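Local coordinates for protein probable transcriptional regulator (Pseudomonas aeruginosa, PDB 2FBI) that probably regulates transcription as a dimer of the MarR family, binding DNA through winged helix-turn-helix domains, at residues L71-L74 with E75-G78; P86-Q89 with R90-Y93. One frame throughout, in Å; residues are numbered along the deposited sequence. Where two conformers were deposited one is given.

Contact 1: residues L71-L74 with E75-G78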
loop_
_atom_site.group_PDB
_atom_site.type_symbol
_atom_site.label_atom_id
_atom_site.label_comp_id
_atom_site.label_asym_id
_atom_site.label_seq_id
_atom_site.Cartn_x
_atom_site.Cartn_y
_atom_site.Cartn_z
ATOM N N LEU A 71 9.651 15.469 -1.502
ATOM C CA LEU A 71 10.977 16.003 -1.767
ATOM C C LEU A 71 11.222 17.442 -1.314
ATOM O O LEU A 71 12.291 17.711 -0.757
ATOM C CB LEU A 71 11.417 15.796 -3.224
ATOM C CG LEU A 71 11.350 14.335 -3.659
ATOM C CD1 LEU A 71 11.575 14.272 -5.146
ATOM C CD2 LEU A 71 12.343 13.399 -2.878
ATOM N N ALA A 72 10.279 18.370 -1.552
ATOM C CA ALA A 72 10.527 19.764 -1.150
ATOM C C ALA A 72 10.634 19.925 0.373
ATOM O O ALA A 72 11.443 20.732 0.852
ATOM C CB ALA A 72 9.457 20.765 -1.751
ATOM N N ARG A 73 9.822 19.175 1.116
ATOM C CA ARG A 73 9.913 19.123 2.566
ATOM C C ARG A 73 11.280 18.584 3.027
ATOM O O ARG A 73 11.938 19.214 3.858
ATOM C CB ARG A 73 8.799 18.231 3.141
ATOM C CG ARG A 73 8.258 18.683 4.494
ATOM C CD ARG A 73 9.151 18.291 5.634
ATOM N NE ARG A 73 8.566 18.429 6.984
ATOM C CZ ARG A 73 7.477 17.795 7.440
ATOM N NH1 ARG A 73 6.731 17.007 6.658
ATOM N NH2 ARG A 73 7.093 17.984 8.688
ATOM N N LEU A 74 11.706 17.441 2.459
ATOM C CA LEU A 74 12.936 16.776 2.855
ATOM C C LEU A 74 14.108 17.613 2.456
ATOM O O LEU A 74 15.090 17.724 3.194
ATOM C CB LEU A 74 13.050 15.401 2.224
ATOM C CG LEU A 74 12.232 14.260 2.782
ATOM C CD1 LEU A 74 12.530 13.070 1.871
ATOM C CD2 LEU A 74 12.572 13.919 4.265
ATOM N N GLU A 75 14.011 18.235 1.287
ATOM C CA GLU A 75 15.006 19.203 0.885
ATOM C C GLU A 75 15.060 20.430 1.860
ATOM O O GLU A 75 16.158 20.907 2.228
ATOM C CB GLU A 75 14.725 19.628 -0.535
ATOM C CG GLU A 75 15.710 20.585 -1.121
ATOM C CD GLU A 75 15.248 21.058 -2.508
ATOM O OE1 GLU A 75 14.077 21.516 -2.640
ATOM O OE2 GLU A 75 16.045 20.958 -3.459
ATOM N N ARG A 76 13.888 20.904 2.295
ATOM C CA ARG A 76 13.822 22.063 3.201
ATOM C C ARG A 76 14.454 21.736 4.570
ATOM O O ARG A 76 15.055 22.609 5.224
ATOM C CB ARG A 76 12.371 22.554 3.353
ATOM C CG ARG A 76 12.147 23.796 4.268
ATOM C CD ARG A 76 10.661 23.965 4.624
ATOM N NE ARG A 76 10.219 23.028 5.682
ATOM C CZ ARG A 76 9.043 22.362 5.692
ATOM N NH1 ARG A 76 8.745 21.544 6.709
ATOM N NH2 ARG A 76 8.160 22.484 4.688
ATOM N N ASP A 77 14.326 20.469 4.967
ATOM C CA ASP A 77 14.880 19.963 6.233
ATOM C C ASP A 77 16.327 19.526 6.184
ATOM O O ASP A 77 16.837 19.042 7.171
ATOM C CB ASP A 77 13.997 18.843 6.788
ATOM C CG ASP A 77 12.645 19.353 7.192
ATOM O OD1 ASP A 77 12.503 20.593 7.289
ATOM O OD2 ASP A 77 11.733 18.539 7.435
ATOM N N GLY A 78 16.981 19.714 5.056
ATOM C CA GLY A 78 18.347 19.315 4.897
ATOM C C GLY A 78 18.614 17.812 4.772
ATOM O O GLY A 78 19.775 17.401 4.882
HETATM O O HOH W 1 12.502 22.763 -0.402
#
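R73, R76 and D77 meet through their side chains at the C-terminal end of helix 64-76, forming a small salt-bridge network. The D77 carboxylate serves both arginines: R73 NE stands 3.2 Å from D77 OD2 in a salt bridge, while R76 NE reaches D77 OD1 only in a long one within its own segment. Guanidinium and carboxylate planes of R73 and D77 are 63° apart, so they do not form a flat, two-pronged pair. The bend of the R73 chain at chi2 (-79°) sends CD and NE forward along the helix, towards the D77 carboxylate. There R73 NE comes within 3.1 Å of R76 NH1, a contact of two donors whose like charges the carboxylate probably offsets. The two guanidinium planes lie 45° apart, and R73 CG packs 3.7 Å from R76 NH1.

Beneath these groups the backbone is helical, with E75 N bonded to L71 O at 2.7 Å and D77 N to R73 O at 2.9 Å. A72 O is gripped twice, by R76 N and by a water 2.6 Å away that also donates to E75 OE1. G78 ends the helix in a Schellman motif: its phi is positive, and its N bonds to E75 O.

In this winged-helix fold, 64-76 is the probable DNA-recognition helix. L71 and L74 pack on V41 of helix 36-48; on the sheet side, L74 and E75 touch V80, and E75 OE1 forms a salt bridge with R82, both in strand 80-85.

Contact 2: residues P86-Q89 with R90-Y93; sequences PKDQ and RRVY
D88, R90 and R91 meet in a type I beta turn, D88 to R91, at the tip of the beta hairpin that forms the wing of this MarR-family domain. D88 accepts two bonds here. R91 N donates to D88 O at 3.1 Å, closing the turn, although the donor stands 49° out of the carbonyl plane. R90 N donates to D88 OD2, also at 3.1 Å, which makes an Asx turn inside the beta turn. With chi1 at -176°, the D88 carboxylate is turned away from its own N and forward to the R90 N-H. OD2 is used on its anti side, 31° out of the carboxylate plane. The guanidinium adds a long salt bridge, R91 NH2 to D88 OD1 at 3.9 Å, acting through charge alone; it is doubtful because R91 was modelled in two conformers. The extended R90 chain leads away from the turn. In relatives the wing reaches the DNA minor groove, a role consistent with these exposed arginines.

Q89 OE1 bonds to K84 NZ of strand 80-85. From the end of the turn onward, R91 pairs through its backbone with A85 and Y93 with W83, while their side chains touch E52 of strand 51-52.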
loop_
_atom_site.group_PDB
_atom_site.type_symbol
_atom_site.label_atom_id
_atom_site.label_comp_id
_atom_site.label_asym_id
_atom_site.label_seq_id
_atom_site.Cartn_x
_atom_site.Cartn_y
_atom_site.Cartn_z
ATOM N N PRO A 86 24.162 16.961 -15.159
ATOM C CA PRO A 86 25.068 17.781 -15.996
ATOM C C PRO A 86 24.839 17.564 -17.500
ATOM O O PRO A 86 24.790 18.550 -18.269
ATOM C CB PRO A 86 26.466 17.303 -15.582
ATOM C CG PRO A 86 26.302 16.858 -14.171
ATOM C CD PRO A 86 24.892 16.283 -14.061
ATOM N N LYS A 87 24.669 16.300 -17.904
ATOM C CA LYS A 87 24.429 15.963 -19.305
ATOM C C LYS A 87 22.958 15.578 -19.655
ATOM O O LYS A 87 22.716 14.716 -20.522
ATOM C CB LYS A 87 25.438 14.901 -19.779
ATOM C CG LYS A 87 25.392 13.564 -19.004
ATOM C CD LYS A 87 26.419 12.550 -19.522
ATOM C CE LYS A 87 25.939 11.126 -19.283
ATOM N NZ LYS A 87 24.817 10.751 -20.173
ATOM N N ASP A 88 22.008 16.206 -18.943
ATOM C CA ASP A 88 20.559 16.307 -19.287
ATOM C C ASP A 88 19.859 17.092 -18.157
ATOM O O ASP A 88 19.431 16.522 -17.141
ATOM C CB ASP A 88 19.877 14.945 -19.569
ATOM C CG ASP A 88 18.402 15.092 -20.031
ATOM O OD1 ASP A 88 17.813 14.083 -20.505
ATOM O OD2 ASP A 88 17.823 16.202 -19.916
ATOM N N GLN A 89 19.801 18.407 -18.322
ATOM C CA GLN A 89 19.275 19.317 -17.318
ATOM C C GLN A 89 17.752 19.181 -17.007
ATOM O O GLN A 89 17.245 19.760 -16.037
ATOM C CB GLN A 89 19.630 20.746 -17.723
ATOM C CG GLN A 89 21.139 21.016 -17.870
ATOM C CD GLN A 89 21.824 21.452 -16.570
ATOM O OE1 GLN A 89 21.255 22.193 -15.765
ATOM N NE2 GLN A 89 23.072 21.013 -16.381
ATOM N N ARG A 90 17.033 18.404 -17.813
ATOM C CA ARG A 90 15.611 18.169 -17.572
ATOM C C ARG A 90 15.335 16.899 -16.738
ATOM O O ARG A 90 14.186 16.552 -16.462
ATOM C CB ARG A 90 14.829 18.238 -18.891
ATOM C CG ARG A 90 14.893 19.679 -19.539
ATOM C CD ARG A 90 14.273 19.743 -20.981
ATOM N NE ARG A 90 14.829 20.865 -21.757
ATOM C CZ ARG A 90 15.517 20.753 -22.901
ATOM N NH1 ARG A 90 15.714 19.580 -23.487
ATOM N NH2 ARG A 90 15.992 21.843 -23.488
ATOM N N ARG A 91 16.414 16.208 -16.393
ATOM C CA ARG A 91 16.409 15.185 -15.363
ATOM C C ARG A 91 16.821 15.786 -14.028
ATOM O O ARG A 91 17.713 16.657 -13.938
ATOM C CB ARG A 91 17.352 14.048 -15.721
ATOM C CG ARG A 91 16.646 12.841 -16.290
ATOM C CD ARG A 91 16.365 13.000 -17.755
ATOM N NE ARG A 91 15.269 12.139 -18.190
ATOM C CZ ARG A 91 14.220 12.547 -18.898
ATOM N NH1 ARG A 91 13.302 11.661 -19.232
ATOM N NH2 ARG A 91 14.099 13.823 -19.280
ATOM N N VAL A 92 16.160 15.324 -12.984
ATOM C CA VAL A 92 16.498 15.755 -11.661
ATOM C C VAL A 92 16.801 14.516 -10.822
ATOM O O VAL A 92 15.947 13.637 -10.647
ATOM C CB VAL A 92 15.375 16.568 -11.046
ATOM C CG1 VAL A 92 15.713 16.899 -9.581
ATOM C CG2 VAL A 92 15.085 17.811 -11.904
ATOM N N TYR A 93 18.045 14.471 -10.355
ATOM C CA TYR A 93 18.532 13.484 -9.387
ATOM C C TYR A 93 18.439 13.891 -7.932
ATOM O O TYR A 93 18.566 15.061 -7.541
ATOM C CB TYR A 93 19.980 13.099 -9.700
ATOM C CG TYR A 93 20.013 12.175 -10.857
ATOM C CD1 TYR A 93 19.633 12.620 -12.138
ATOM C CD2 TYR A 93 20.377 10.857 -10.688
ATOM C CE1 TYR A 93 19.644 11.754 -13.208
ATOM C CE2 TYR A 93 20.415 9.999 -11.760
ATOM C CZ TYR A 93 20.041 10.449 -13.000
ATOM O OH TYR A 93 20.033 9.564 -14.039
#

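How the contacts relate
Both contacts are local and follow one another in series, neither nested nor crossed: 71-78 is complete before 86-93 begins. From the N terminus, the chain passes through helices 36-48 and 53-59 into helix 64-76; contact 1 ends this helix and closes no loop. Strand 80-85 then leads to contact 2, where the chain reverses into strand 91-96. Contact 1 therefore joins the probable recognition helix to the first strand of the wing, and contact 2 closes the hairpin at its far end. Their centres lie about 19 Å apart and their nearest atoms about 7 Å, without touching; strand 80-85 connects them, with side-chain partners for both.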